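Local structure of periplasmic solute binding protein (Candidatus liberibacter, 4CL2) at residues A[51-57]-A[71-76]; A[83-88]-A[116-121]; A[155-159]-A[181-185]. The protein probably captures manganese or zinc in the periplasm for delivery to an ABC importer, as other metal-binding proteins of its family do. All coordinates share one frame; numbering follows the deposited sequence.

Contact 1 of 3, residues A[51-57]-A[71-76]. With ACT (acetate ion), chain I.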
ATOM      1  N   ILE A  51       2.139   9.491  19.860  1.00 14.70           N
ATOM      2  CA  ILE A  51       0.761   9.102  20.132  1.00 15.51           C
ATOM      3  C   ILE A  51       0.019  10.088  21.042  1.00 16.23           C
ATOM      4  O   ILE A  51      -1.157  10.408  20.795  1.00 16.85           O
ATOM      5  CB  ILE A  51       0.742   7.597  20.626  1.00 16.13           C
ATOM      6  CG1 ILE A  51       1.188   6.693  19.462  1.00 16.26           C
ATOM      7  CG2 ILE A  51      -0.667   7.227  21.163  1.00 17.07           C
ATOM      8  CD1 ILE A  51       1.432   5.254  19.896  1.00 17.06           C
ATOM      9  N   GLN A  52       0.672  10.526  22.094  1.00 15.00           N
ATOM     10  CA  GLN A  52       0.078  11.508  23.021  1.00 15.49           C
ATOM     11  C   GLN A  52      -0.195  12.867  22.333  1.00 16.18           C
ATOM     12  O   GLN A  52      -1.208  13.544  22.613  1.00 17.20           O
ATOM     13  CB  GLN A  52       0.984  11.764  24.228  1.00 17.20           C
ATOM     14  CG  GLN A  52       1.017  10.612  25.217  1.00 17.98           C
ATOM     15  CD  GLN A  52      -0.412  10.293  25.689  1.00 19.69           C
ATOM     16  OE1 GLN A  52      -1.114  11.158  26.228  1.00 21.02           O
ATOM     17  NE2 GLN A  52      -0.817   9.023  25.544  1.00 21.69           N
ATOM     18  N   ASN A  53       0.729  13.251  21.454  1.00 15.16           N
ATOM     19  CA  ASN A  53       0.612  14.524  20.754  1.00 16.41           C
ATOM     20  C   ASN A  53      -0.465  14.539  19.689  1.00 15.46           C
ATOM     21  O   ASN A  53      -0.970  15.646  19.354  1.00 16.25           O
ATOM     22  CB  ASN A  53       1.923  14.921  20.088  1.00 17.66           C
ATOM     23  CG  ASN A  53       2.999  15.314  21.068  1.00 20.35           C
ATOM     24  OD1 ASN A  53       4.208  15.260  20.736  1.00 28.82           O
ATOM     25  ND2 ASN A  53       2.633  15.803  22.159  1.00 19.33           N
ATOM     26  N   ALA A  54      -0.848  13.392  19.169  1.00 15.70           N
ATOM     27  CA  ALA A  54      -1.795  13.328  18.066  1.00 16.90           C
ATOM     28  C   ALA A  54      -3.170  13.895  18.457  1.00 16.59           C
ATOM     29  O   ALA A  54      -3.783  13.510  19.451  1.00 16.21           O
ATOM     30  CB  ALA A  54      -1.936  11.904  17.597  1.00 16.89           C
ATOM     31  N   ASP A  55      -3.663  14.774  17.586  1.00 17.34           N
ATOM     32  CA  ASP A  55      -5.052  15.207  17.614  1.00 17.82           C
ATOM     33  C   ASP A  55      -5.972  14.306  16.779  1.00 15.95           C
ATOM     34  O   ASP A  55      -7.186  14.443  16.851  1.00 16.72           O
ATOM     35  CB  ASP A  55      -5.098  16.688  17.114  1.00 19.57           C
ATOM     36  CG  ASP A  55      -4.351  17.592  18.018  1.00 20.91           C
ATOM     37  OD1 ASP A  55      -4.686  17.640  19.226  1.00 20.01           O
ATOM     38  OD2 ASP A  55      -3.403  18.237  17.582  1.00 18.68           O
ATOM     39  N   LEU A  56      -5.393  13.451  15.950  1.00 15.68           N
ATOM     40  CA  LEU A  56      -6.093  12.581  14.978  1.00 14.94           C
ATOM     41  C   LEU A  56      -5.096  11.484  14.662  1.00 14.58           C
ATOM     42  O   LEU A  56      -3.874  11.816  14.465  1.00 15.48           O
ATOM     43  CB  LEU A  56      -6.459  13.379  13.732  1.00 14.63           C
ATOM     44  CG  LEU A  56      -7.134  12.636  12.605  1.00 16.94           C
ATOM     45  CD1 LEU A  56      -8.448  12.076  13.043  1.00 21.68           C
ATOM     46  CD2 LEU A  56      -7.289  13.587  11.428  1.00 15.59           C
ATOM     47  N   ILE A  57      -5.558  10.231  14.634  1.00 14.45           N
ATOM     48  CA  ILE A  57      -4.703   9.095  14.267  1.00 14.43           C
ATOM     49  C   ILE A  57      -5.305   8.443  13.025  1.00 13.78           C
ATOM     50  O   ILE A  57      -6.476   8.103  13.018  1.00 16.17           O
ATOM     51  CB  ILE A  57      -4.554   8.105  15.405  1.00 16.10           C
ATOM     52  CG1 ILE A  57      -3.904   8.794  16.601  1.00 16.00           C
ATOM     53  CG2 ILE A  57      -3.731   6.917  14.945  1.00 17.53           C
ATOM     54  CD1 ILE A  57      -3.791   7.927  17.839  1.00 18.29           C
ATOM     55  N   TYR A  71      -1.351   0.175  21.570  1.00 21.88           N
ATOM     56  CA  TYR A  71      -0.584   1.345  21.997  1.00 22.64           C
ATOM     57  C   TYR A  71      -1.374   2.636  21.751  1.00 22.57           C
ATOM     58  O   TYR A  71      -0.925   3.713  22.219  1.00 19.97           O
ATOM     59  CB  TYR A  71       0.746   1.446  21.260  1.00 22.88           C
ATOM     60  CG  TYR A  71       1.687   0.364  21.676  1.00 23.81           C
ATOM     61  CD1 TYR A  71       2.499   0.490  22.802  1.00 31.94           C
ATOM     62  CD2 TYR A  71       1.730  -0.821  20.972  1.00 27.64           C
ATOM     63  CE1 TYR A  71       3.351  -0.522  23.174  1.00 32.13           C
ATOM     64  CE2 TYR A  71       2.565  -1.843  21.358  1.00 30.15           C
ATOM     65  CZ  TYR A  71       3.355  -1.695  22.448  1.00 31.39           C
ATOM     66  OH  TYR A  71       4.171  -2.728  22.802  1.00 41.81           O
ATOM     67  N   PHE A  72      -2.468   2.548  20.975  1.00 19.82           N
ATOM     68  CA  PHE A  72      -3.314   3.721  20.734  1.00 20.34           C
ATOM     69  C   PHE A  72      -4.330   3.816  21.841  1.00 23.48           C
ATOM     70  O   PHE A  72      -5.532   3.759  21.621  1.00 23.56           O
ATOM     71  CB  PHE A  72      -3.953   3.742  19.348  1.00 19.98           C
ATOM     72  CG  PHE A  72      -2.999   3.701  18.197  1.00 17.42           C
ATOM     73  CD1 PHE A  72      -1.908   4.579  18.078  1.00 17.51           C
ATOM     74  CD2 PHE A  72      -3.257   2.863  17.112  1.00 18.14           C
ATOM     75  CE1 PHE A  72      -1.060   4.532  17.024  1.00 20.42           C
ATOM     76  CE2 PHE A  72      -2.399   2.839  16.020  1.00 19.10           C
ATOM     77  CZ  PHE A  72      -1.314   3.666  15.930  1.00 19.07           C
ATOM     78  N   THR A  73      -3.832   4.068  23.053  1.00 22.27           N
ATOM     79  CA  THR A  73      -4.618   4.109  24.219  1.00 22.42           C
ATOM     80  C   THR A  73      -4.143   5.274  25.125  1.00 22.88           C
ATOM     81  O   THR A  73      -3.079   5.841  24.878  1.00 20.27           O
ATOM     82  CB  THR A  73      -4.499   2.762  24.950  1.00 29.04           C
ATOM     83  OG1 THR A  73      -5.476   2.712  25.973  1.00 41.88           O
ATOM     84  CG2 THR A  73      -3.197   2.578  25.583  1.00 27.72           C
ATOM     85  N   ASN A  74      -4.913   5.611  26.178  1.00 21.76           N
ATOM     86  CA  ASN A  74      -4.591   6.779  27.008  1.00 20.97           C
ATOM     87  C   ASN A  74      -4.421   8.048  26.156  1.00 21.96           C
ATOM     88  O   ASN A  74      -3.481   8.837  26.369  1.00 21.07           O
ATOM     89  CB  ASN A  74      -3.349   6.449  27.830  1.00 21.29           C
ATOM     90  CG  ASN A  74      -3.109   7.402  28.963  1.00 21.33           C
ATOM     91  OD1 ASN A  74      -4.036   7.994  29.548  1.00 21.54           O
ATOM     92  ND2 ASN A  74      -1.847   7.490  29.371  1.00 22.32           N
ATOM     93  N   LEU A  75      -5.259   8.171  25.125  1.00 20.00           N
ATOM     94  CA  LEU A  75      -5.139   9.219  24.117  1.00 21.61           C
ATOM     95  C   LEU A  75      -5.608  10.599  24.626  1.00 22.95           C
ATOM     96  O   LEU A  75      -6.341  10.700  25.578  1.00 22.98           O
ATOM     97  CB  LEU A  75      -5.913   8.883  22.856  1.00 21.76           C
ATOM     98  CG  LEU A  75      -5.593   7.569  22.108  1.00 20.61           C
ATOM     99  CD1 LEU A  75      -6.520   7.368  20.906  1.00 21.40           C
ATOM    100  CD2 LEU A  75      -4.133   7.552  21.729  1.00 19.21           C
ATOM    101  N   LYS A  76      -5.138  11.642  23.953  1.00 22.51           N
ATOM    102  CA  LYS A  76      -5.640  12.958  24.149  1.00 26.67           C
ATOM    103  C   LYS A  76      -7.187  13.003  23.991  1.00 29.36           C
ATOM    104  O   LYS A  76      -7.760  12.397  23.079  1.00 24.38           O
ATOM    105  CB  LYS A  76      -4.915  13.914  23.158  1.00 25.42           C
ATOM    106  CG  LYS A  76      -4.994  15.365  23.581  1.00 31.88           C
ATOM    107  CD  LYS A  76      -4.614  16.320  22.469  1.00 30.07           C
ATOM    108  CE  LYS A  76      -3.217  16.064  21.986  1.00 29.13           C
ATOM    109  NZ  LYS A  76      -2.707  17.258  21.228  1.00 29.56           N
TER
HETATM  110  C   ACT I1283       0.156   4.647  27.632  1.00 52.57           C
HETATM  111  O   ACT I1283       0.484   3.461  27.946  1.00 59.42           O
HETATM  112  OXT ACT I1283      -0.090   5.461  28.515  1.00 27.51           O
HETATM  113  CH3 ACT I1283      -0.004   5.134  26.217  1.00 49.39           C
HETATM  114  O   HOH W   1      -3.634  11.409  21.446  1.00 18.19           O
HETATM  115  O   HOH W   2      -0.312  18.195  20.353  1.00 41.00           O

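Contact 2 of 3, residues A[83-88]-A[116-121]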
ATOM      1  N   THR A  83     -10.041   5.058  10.116  1.00 16.33           N
ATOM      2  CA  THR A  83      -9.623   4.002   9.222  1.00 16.13           C
ATOM      3  C   THR A  83      -9.793   4.550   7.812  1.00 16.31           C
ATOM      4  O   THR A  83     -10.941   4.747   7.339  1.00 18.72           O
ATOM      5  CB  THR A  83     -10.495   2.767   9.450  1.00 19.95           C
ATOM      6  OG1 THR A  83     -10.221   2.323  10.798  1.00 21.14           O
ATOM      7  CG2 THR A  83     -10.137   1.651   8.456  1.00 21.38           C
ATOM      8  N   VAL A  84      -8.680   4.751   7.131  1.00 16.26           N
ATOM      9  CA  VAL A  84      -8.681   5.423   5.878  1.00 14.33           C
ATOM     10  C   VAL A  84      -9.041   4.550   4.683  1.00 16.54           C
ATOM     11  O   VAL A  84      -9.189   5.081   3.602  1.00 16.24           O
ATOM     12  CB  VAL A  84      -7.351   6.182   5.574  1.00 14.96           C
ATOM     13  CG1 VAL A  84      -6.983   7.111   6.739  1.00 16.75           C
ATOM     14  CG2 VAL A  84      -6.221   5.192   5.330  1.00 16.83           C
ATOM     15  N   THR A  85      -9.272   3.252   4.905  1.00 15.46           N
ATOM     16  CA  THR A  85      -9.798   2.324   3.916  1.00 14.93           C
ATOM     17  C   THR A  85     -11.315   2.130   3.999  1.00 16.63           C
ATOM     18  O   THR A  85     -11.865   1.277   3.298  1.00 17.34           O
ATOM     19  CB  THR A  85      -9.117   0.953   4.036  1.00 17.32           C
ATOM     20  OG1 THR A  85      -9.311   0.500   5.379  1.00 16.02           O
ATOM     21  CG2 THR A  85      -7.648   1.018   3.683  1.00 16.29           C
ATOM     22  N   ASP A  86     -12.018   2.892   4.831  1.00 15.94           N
ATOM     23  CA  ASP A  86     -13.491   2.816   4.877  1.00 18.87           C
ATOM     24  C   ASP A  86     -14.041   2.974   3.455  1.00 18.53           C
ATOM     25  O   ASP A  86     -13.681   3.916   2.726  1.00 19.57           O
ATOM     26  CB  ASP A  86     -14.041   3.977   5.731  1.00 20.14           C
ATOM     27  CG  ASP A  86     -13.903   3.760   7.217  1.00 29.78           C
ATOM     28  OD1 ASP A  86     -13.499   2.651   7.677  1.00 38.58           O
ATOM     29  OD2 ASP A  86     -14.167   4.767   7.927  1.00 37.47           O
ATOM     30  N   GLY A  87     -14.949   2.088   3.079  1.00 23.49           N
ATOM     31  CA  GLY A  87     -15.497   2.085   1.698  1.00 22.54           C
ATOM     32  C   GLY A  87     -14.799   1.159   0.718  1.00 28.36           C
ATOM     33  O   GLY A  87     -15.188   1.112  -0.481  1.00 27.38           O
ATOM     34  N   ILE A  88     -13.707   0.504   1.151  1.00 18.06           N
ATOM     35  CA  ILE A  88     -12.999  -0.398   0.247  1.00 19.07           C
ATOM     36  C   ILE A  88     -13.458  -1.806   0.619  1.00 21.87           C
ATOM     37  O   ILE A  88     -13.240  -2.237   1.738  1.00 21.29           O
ATOM     38  CB  ILE A  88     -11.487  -0.277   0.363  1.00 18.27           C
ATOM     39  CG1 ILE A  88     -11.045   1.131  -0.112  1.00 19.06           C
ATOM     40  CG2 ILE A  88     -10.789  -1.366  -0.437  1.00 18.24           C
ATOM     41  CD1 ILE A  88      -9.596   1.536   0.036  1.00 17.36           C
ATOM     42  N   ILE A 116      -9.899   6.910  -2.803  1.00 13.51           N
ATOM     43  CA  ILE A 116     -10.648   6.669  -1.548  1.00 12.46           C
ATOM     44  C   ILE A 116      -9.797   7.010  -0.309  1.00 12.87           C
ATOM     45  O   ILE A 116     -10.324   7.657   0.619  1.00 13.87           O
ATOM     46  CB  ILE A 116     -11.149   5.207  -1.497  1.00 14.83           C
ATOM     47  CG1 ILE A 116     -12.138   5.033  -2.635  1.00 16.20           C
ATOM     48  CG2 ILE A 116     -11.749   4.930  -0.125  1.00 17.08           C
ATOM     49  CD1 ILE A 116     -12.555   3.584  -2.836  1.00 17.09           C
ATOM     50  N   TYR A 117      -8.534   6.621  -0.288  1.00 13.27           N
ATOM     51  CA  TYR A 117      -7.587   7.037   0.770  1.00 12.13           C
ATOM     52  C   TYR A 117      -7.593   8.566   0.886  1.00 13.86           C
ATOM     53  O   TYR A 117      -7.753   9.135   1.977  1.00 13.69           O
ATOM     54  CB  TYR A 117      -6.155   6.567   0.530  1.00 13.29           C
ATOM     55  CG  TYR A 117      -5.843   5.133   0.943  1.00 13.48           C
ATOM     56  CD1 TYR A 117      -6.384   4.035   0.287  1.00 15.16           C
ATOM     57  CD2 TYR A 117      -4.977   4.867   2.008  1.00 14.66           C
ATOM     58  CE1 TYR A 117      -6.063   2.718   0.643  1.00 12.69           C
ATOM     59  CE2 TYR A 117      -4.686   3.564   2.366  1.00 13.93           C
ATOM     60  CZ  TYR A 117      -5.218   2.496   1.733  1.00 12.37           C
ATOM     61  OH  TYR A 117      -4.929   1.178   2.068  1.00 13.57           O
ATOM     62  N   ILE A 118      -7.454   9.214  -0.232  1.00 12.90           N
ATOM     63  CA  ILE A 118      -7.387  10.702  -0.255  1.00 14.43           C
ATOM     64  C   ILE A 118      -8.675  11.292   0.290  1.00 14.16           C
ATOM     65  O   ILE A 118      -8.626  12.207   1.119  1.00 14.38           O
ATOM     66  CB  ILE A 118      -7.078  11.178  -1.691  1.00 13.79           C
ATOM     67  CG1 ILE A 118      -5.629  10.805  -2.049  1.00 14.41           C
ATOM     68  CG2 ILE A 118      -7.319  12.685  -1.823  1.00 15.42           C
ATOM     69  CD1 ILE A 118      -5.338  10.878  -3.522  1.00 14.46           C
ATOM     70  N   GLU A 119      -9.840  10.797  -0.182  1.00 15.60           N
ATOM     71  CA  GLU A 119     -11.144  11.313   0.226  1.00 17.78           C
ATOM     72  C   GLU A 119     -11.346  11.126   1.719  1.00 15.77           C
ATOM     73  O   GLU A 119     -11.832  12.038   2.413  1.00 14.94           O
ATOM     74  CB  GLU A 119     -12.271  10.679  -0.595  1.00 19.81           C
ATOM     75  CG  GLU A 119     -13.635  10.989  -0.027  1.00 18.98           C
ATOM     76  CD  GLU A 119     -13.984  12.461   0.030  1.00 20.72           C
ATOM     77  OE1 GLU A 119     -13.272  13.305  -0.600  1.00 19.07           O
ATOM     78  OE2 GLU A 119     -14.946  12.796   0.757  1.00 20.53           O
ATOM     79  N   ASN A 120     -11.020   9.927   2.239  1.00 15.99           N
ATOM     80  CA  ASN A 120     -11.254   9.703   3.663  1.00 14.48           C
ATOM     81  C   ASN A 120     -10.337  10.589   4.485  1.00 12.99           C
ATOM     82  O   ASN A 120     -10.727  11.036   5.595  1.00 14.96           O
ATOM     83  CB  ASN A 120     -10.993   8.220   4.003  1.00 14.86           C
ATOM     84  CG  ASN A 120     -12.144   7.351   3.563  1.00 18.56           C
ATOM     85  OD1 ASN A 120     -13.266   7.835   3.476  1.00 19.72           O
ATOM     86  ND2 ASN A 120     -11.891   6.108   3.243  1.00 16.65           N
ATOM     87  N   ILE A 121      -9.129  10.844   4.011  1.00 12.38           N
ATOM     88  CA  ILE A 121      -8.192  11.677   4.774  1.00 12.92           C
ATOM     89  C   ILE A 121      -8.648  13.155   4.695  1.00 13.57           C
ATOM     90  O   ILE A 121      -8.619  13.887   5.699  1.00 13.20           O
ATOM     91  CB  ILE A 121      -6.729  11.460   4.331  1.00 11.92           C
ATOM     92  CG1 ILE A 121      -6.284  10.063   4.766  1.00 13.22           C
ATOM     93  CG2 ILE A 121      -5.776  12.496   4.971  1.00 15.11           C
ATOM     94  CD1 ILE A 121      -5.010   9.590   4.116  1.00 15.31           C
TER

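Contact 3 of 3, residues A[155-159]-A[181-185]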
ATOM      1  N   LYS A 155      -1.970   2.385 -16.497  1.00 18.87           N
ATOM      2  CA  LYS A 155      -3.160   1.506 -16.629  1.00 17.86           C
ATOM      3  C   LYS A 155      -3.562   1.300 -18.067  1.00 16.57           C
ATOM      4  O   LYS A 155      -3.767   0.193 -18.548  1.00 17.05           O
ATOM      5  CB  LYS A 155      -4.326   2.015 -15.795  1.00 16.53           C
ATOM      6  CG  LYS A 155      -5.570   1.128 -15.900  1.00 16.02           C
ATOM      7  CD  LYS A 155      -6.804   1.768 -15.234  1.00 15.90           C
ATOM      8  CE  LYS A 155      -7.949   0.775 -15.396  1.00 16.78           C
ATOM      9  NZ  LYS A 155      -9.187   1.309 -14.763  1.00 15.93           N
ATOM     10  N   THR A 156      -3.651   2.401 -18.823  1.00 19.99           N
ATOM     11  CA  THR A 156      -4.058   2.350 -20.183  1.00 21.05           C
ATOM     12  C   THR A 156      -3.159   1.416 -20.995  1.00 24.05           C
ATOM     13  O   THR A 156      -3.618   0.571 -21.787  1.00 22.58           O
ATOM     14  CB  THR A 156      -4.158   3.799 -20.775  1.00 19.82           C
ATOM     15  OG1 THR A 156      -5.078   4.569 -19.978  1.00 23.47           O
ATOM     16  CG2 THR A 156      -4.480   3.766 -22.150  1.00 26.28           C
ATOM     17  N   ARG A 157      -1.851   1.486 -20.732  1.00 21.99           N
ATOM     18  CA  ARG A 157      -0.943   0.606 -21.395  1.00 24.98           C
ATOM     19  C   ARG A 157      -1.086  -0.871 -20.927  1.00 19.74           C
ATOM     20  O   ARG A 157      -1.131  -1.783 -21.802  1.00 23.93           O
ATOM     21  CB  ARG A 157       0.511   1.095 -21.195  1.00 29.02           C
ATOM     22  CG  ARG A 157       1.497   0.347 -22.044  1.00 42.68           C
ATOM     23  CD  ARG A 157       2.799   1.129 -22.283  1.00 61.65           C
ATOM     24  NE  ARG A 157       3.879   0.166 -22.566  1.00 66.71           N
ATOM     25  CZ  ARG A 157       4.956  -0.045 -21.804  1.00 61.09           C
ATOM     26  NH1 ARG A 157       5.183   0.688 -20.710  1.00 73.44           N
ATOM     27  NH2 ARG A 157       5.826  -0.994 -22.146  1.00 58.57           N
ATOM     28  N   ILE A 158      -1.267  -1.103 -19.610  1.00 20.70           N
ATOM     29  CA  ILE A 158      -1.412  -2.440 -18.998  0.50 19.02           C
ATOM     30  C   ILE A 158      -2.630  -3.132 -19.623  1.00 20.65           C
ATOM     31  O   ILE A 158      -2.645  -4.347 -19.886  1.00 22.38           O
ATOM     32  CB  ILE A 158      -1.528  -2.321 -17.426  0.50 17.66           C
ATOM     33  CG1 ILE A 158      -0.161  -1.921 -16.798  0.50 17.85           C
ATOM     34  CG2 ILE A 158      -2.060  -3.590 -16.768  0.50 17.58           C
ATOM     35  CD1 ILE A 158      -0.167  -1.445 -15.357  0.50 16.62           C
ATOM     36  N   GLU A 159      -3.686  -2.331 -19.857  1.00 18.65           N
ATOM     37  CA  GLU A 159      -4.926  -2.898 -20.314  1.00 20.36           C
ATOM     38  C   GLU A 159      -4.847  -3.471 -21.738  1.00 24.10           C
ATOM     39  O   GLU A 159      -5.746  -4.186 -22.138  1.00 24.36           O
ATOM     40  CB  GLU A 159      -6.067  -1.896 -20.222  1.00 19.80           C
ATOM     41  CG  GLU A 159      -6.458  -1.531 -18.823  1.00 17.32           C
ATOM     42  CD  GLU A 159      -7.005  -2.689 -17.939  1.00 17.41           C
ATOM     43  OE1 GLU A 159      -7.399  -3.721 -18.499  1.00 19.05           O
ATOM     44  OE2 GLU A 159      -7.082  -2.515 -16.707  1.00 18.01           O
ATOM     45  N   ASP A 181      -8.629  -3.993  -9.456  1.00 14.23           N
ATOM     46  CA  ASP A 181      -8.874  -2.621 -10.025  1.00 15.02           C
ATOM     47  C   ASP A 181      -8.670  -2.677 -11.543  1.00 14.82           C
ATOM     48  O   ASP A 181      -9.424  -2.074 -12.289  1.00 16.67           O
ATOM     49  CB  ASP A 181      -7.929  -1.647  -9.397  1.00 14.63           C
ATOM     50  CG  ASP A 181      -8.232  -0.170  -9.705  1.00 19.88           C
ATOM     51  OD1 ASP A 181      -9.331   0.126  -9.993  1.00 26.54           O
ATOM     52  OD2 ASP A 181      -7.399   0.670  -9.361  1.00 18.78           O
ATOM     53  N   PHE A 182      -7.694  -3.426 -12.020  1.00 15.42           N
ATOM     54  CA  PHE A 182      -7.321  -3.402 -13.428  1.00 15.04           C
ATOM     55  C   PHE A 182      -7.884  -4.582 -14.198  1.00 17.20           C
ATOM     56  O   PHE A 182      -7.723  -4.638 -15.442  1.00 17.23           O
ATOM     57  CB  PHE A 182      -5.799  -3.305 -13.653  1.00 16.15           C
ATOM     58  CG  PHE A 182      -5.173  -2.028 -13.215  1.00 15.62           C
ATOM     59  CD1 PHE A 182      -5.936  -0.951 -12.718  1.00 16.66           C
ATOM     60  CD2 PHE A 182      -3.813  -1.825 -13.386  1.00 14.93           C
ATOM     61  CE1 PHE A 182      -5.348   0.229 -12.322  1.00 16.40           C
ATOM     62  CE2 PHE A 182      -3.230  -0.636 -13.016  1.00 17.20           C
ATOM     63  CZ  PHE A 182      -3.988   0.376 -12.503  1.00 15.89           C
ATOM     64  N   GLY A 183      -8.461  -5.592 -13.501  1.00 17.76           N
ATOM     65  CA  GLY A 183      -8.971  -6.771 -14.152  1.00 17.50           C
ATOM     66  C   GLY A 183      -7.938  -7.823 -14.527  1.00 17.00           C
ATOM     67  O   GLY A 183      -7.951  -8.364 -15.620  1.00 18.57           O
ATOM     68  N   PHE A 184      -7.034  -8.104 -13.598  1.00 16.53           N
ATOM     69  CA  PHE A 184      -5.989  -9.127 -13.758  1.00 18.55           C
ATOM     70  C   PHE A 184      -6.224 -10.201 -12.705  1.00 19.09           C
ATOM     71  O   PHE A 184      -6.874  -9.983 -11.665  1.00 21.50           O
ATOM     72  CB  PHE A 184      -4.578  -8.514 -13.569  1.00 19.96           C
ATOM     73  CG  PHE A 184      -4.049  -7.855 -14.786  1.00 18.68           C
ATOM     74  CD1 PHE A 184      -4.747  -6.754 -15.320  1.00 20.94           C
ATOM     75  CD2 PHE A 184      -2.865  -8.237 -15.383  1.00 21.83           C
ATOM     76  CE1 PHE A 184      -4.310  -6.107 -16.458  1.00 22.59           C
ATOM     77  CE2 PHE A 184      -2.440  -7.608 -16.542  1.00 20.19           C
ATOM     78  CZ  PHE A 184      -3.150  -6.551 -17.076  1.00 21.67           C
ATOM     79  N   LYS A 185      -5.656 -11.361 -12.942  1.00 21.65           N
ATOM     80  CA  LYS A 185      -5.613 -12.402 -11.885  1.00 25.05           C
ATOM     81  C   LYS A 185      -4.303 -12.303 -11.102  1.00 22.31           C
ATOM     82  O   LYS A 185      -3.352 -11.787 -11.649  1.00 20.54           O
ATOM     83  CB  LYS A 185      -5.695 -13.763 -12.558  1.00 32.96           C
ATOM     84  CG  LYS A 185      -7.039 -14.008 -13.256  1.00 45.12           C
ATOM     85  CD  LYS A 185      -6.825 -14.716 -14.603  1.00 60.02           C
ATOM     86  CE  LYS A 185      -6.561 -13.728 -15.749  1.00 53.19           C
ATOM     87  NZ  LYS A 185      -5.845 -14.382 -16.880  1.00 55.51           N
TER
HETATM   88  O   HOH W   3      -8.597   2.149 -12.153  1.00 17.06           O

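Contact 1 of 3, residues A[51-57]-A[71-76]
Lys76 curls over the end of helix 45-53 and places its ammonium between two oxygens. NZ makes a salt bridge with Asp55 OD1 at 2.8 Å, approaching from above the carboxylate plane, and also donates to Asn53 O at 3.0 Å. One kink, at chi3 (-59°) in an otherwise extended chain, turns the amine back to these acceptors. A lysine suits this place, where the negative end of the helix dipole would probably add to the pull of Asp55.

Gln52, bent at chi2, brings NE2 to Asn74 O at 2.8 Å; the acceptor lies in the plane of the Gln52 amide, though NE2 stands above the plane of the Asn74 carbonyl. Asn74 ND2 donates to OXT of an acetate ion at 2.8 Å, probably from the crystallisation liquor. Beneath lies an apolar layer. Ile57 lays CG2 over the centre of the Phe72 ring in a CH-pi contact, 4.2 Å from CG2 to the centroid, while its CD1 meets Leu75 CD2 tip to tip. The Ile51 and Phe72 side chains cross at about a right angle, and Ile51 CG2 presses on Leu75 CD2 at 3.5 Å.

Farther out, Phe72 and Leu75 rest on Ile81. Phe72 centres an inverse gamma turn between strands 56-59 and 80-83, packed on the helix-to-strand joint of an alpha/beta lobe built on a parallel sheet of order 2-1-3-4, as in metal-binding proteins of this family.

Contact 2 of 3, residues A[83-88]-A[116-121]
Asn120, on helix 111-128, holds together two successive beta turns that follow strand 80-83, in a largely buried helix-to-loop contact at the edge of the N-terminal lobe's parallel sheet. The turns overlap: a type I turn runs from Thr83 to Asp86 and a type II turn from Thr85 to Ile88. Gly87 occupies the third position of the second turn with phi of 94°, where a CB would jam against the preceding carbonyl.

The Asn120 amide spends both its N-H groups on this loop. ND2 donates to Val84 O at 2.9 Å along an almost straight line (177°), although it stands well above that carbonyl's plane. The second hydrogen goes from ND2 to Asp86 O, also at 2.9 Å, and this time reaches a lone pair in the carbonyl plane. Both acceptors lie nearly in the plane of the amide.

Apolar side chains fill the rest of the interface. Val84 forks over the helix: CG1 reaches Ile121 CG1 at 3.6 Å, and CG2 touches Tyr117 CD2 at the same distance. Ile88 crosses the Tyr117 side chain at about a right angle, its CD1 3.8 Å from CE1, and its CG1 packs on Ile116 CG2. Thr85 lies alongside Tyr117, pointing the same way, with its CG2 methyl at the phenol end. Their polar atoms both turn to Asn60, Tyr117 OH to its OD1 and Thr85 OG1 to its backbone O.

With both N-H groups engaged by carbonyls, the amide orientation is fixed, since a flipped Asn120 would turn OD1 toward two acceptors; as it stands, it satisfies two carbonyls of the turns that follow the strand.

Contact 3 of 3, residues A[155-159]-A[181-185]
The last turn of the long helix 133-158 meets the end of helix 176-182 through an aliphatic-aromatic contact between Lys155 and Phe182 in the C-terminal lobe. Lys155 CG sits over the centre of the Phe182 ring, a CH-pi contact 3.7 Å from the centroid and 13° off the ring normal. With its first torsion at 180° and every later one extended, the lysine chain runs straight across that face: CB lies near CZ, and CD reaches CE1 at 3.6 Å. Lysine fits here because its methylenes cover the ring while its amine goes on to polar surroundings. There NZ donates to a water at 2.8 Å, which in turn donates to Asp181 OD1. That carboxylate is also tied to Thr112 and Ser110, so the water joins the two helix ends by way of an already anchored acid.

Glu159, bent at chi2, folds toward the same helix end. Its OE2 lies 2.6 Å from Phe182 O, so close that the acid may hold a proton, although its OE1 also makes a salt bridge with Arg166. Arg166 additionally donates to Gly183 O. Gly183 leaves the helix with positive phi, and the chain then turns into strand 185-188. Ile158, in one of its two conformers, brings CD1 to 3.9 Å from Phe182 CE2, and Phe184 stacks on Phe168 of strand 167-170.

The arrangement fits the family's architecture, in which one long helix bridges two alpha/beta lobes: its far end is seated here against the helix that leads into strand 185-188 of the parallel pair it forms with strand 167-170.

Contacts 1 and 2 follow each other along the N-terminal lobe, with centres 20 Å apart and nearest atoms about 6 Å apart; strand 80-83 leads from the loop of the first to the turns of the second. Contact 3 belongs to the other lobe, its centre 22 Å from that of contact 2 and 39 Å from that of contact 1. Helices 111-128 and 133-158, consecutive in the chain, connect contact 2 with contact 3. His106, Glu172 and Asp247 hold the manganese. The Tyr117 side chain of contact 2 is about 11 Å from it and about 7 Å from that of His106. Between side chains, Asp181 (contact 3) is about 12 Å from His106, and Tyr71 (contact 1) about 12 Å from His39.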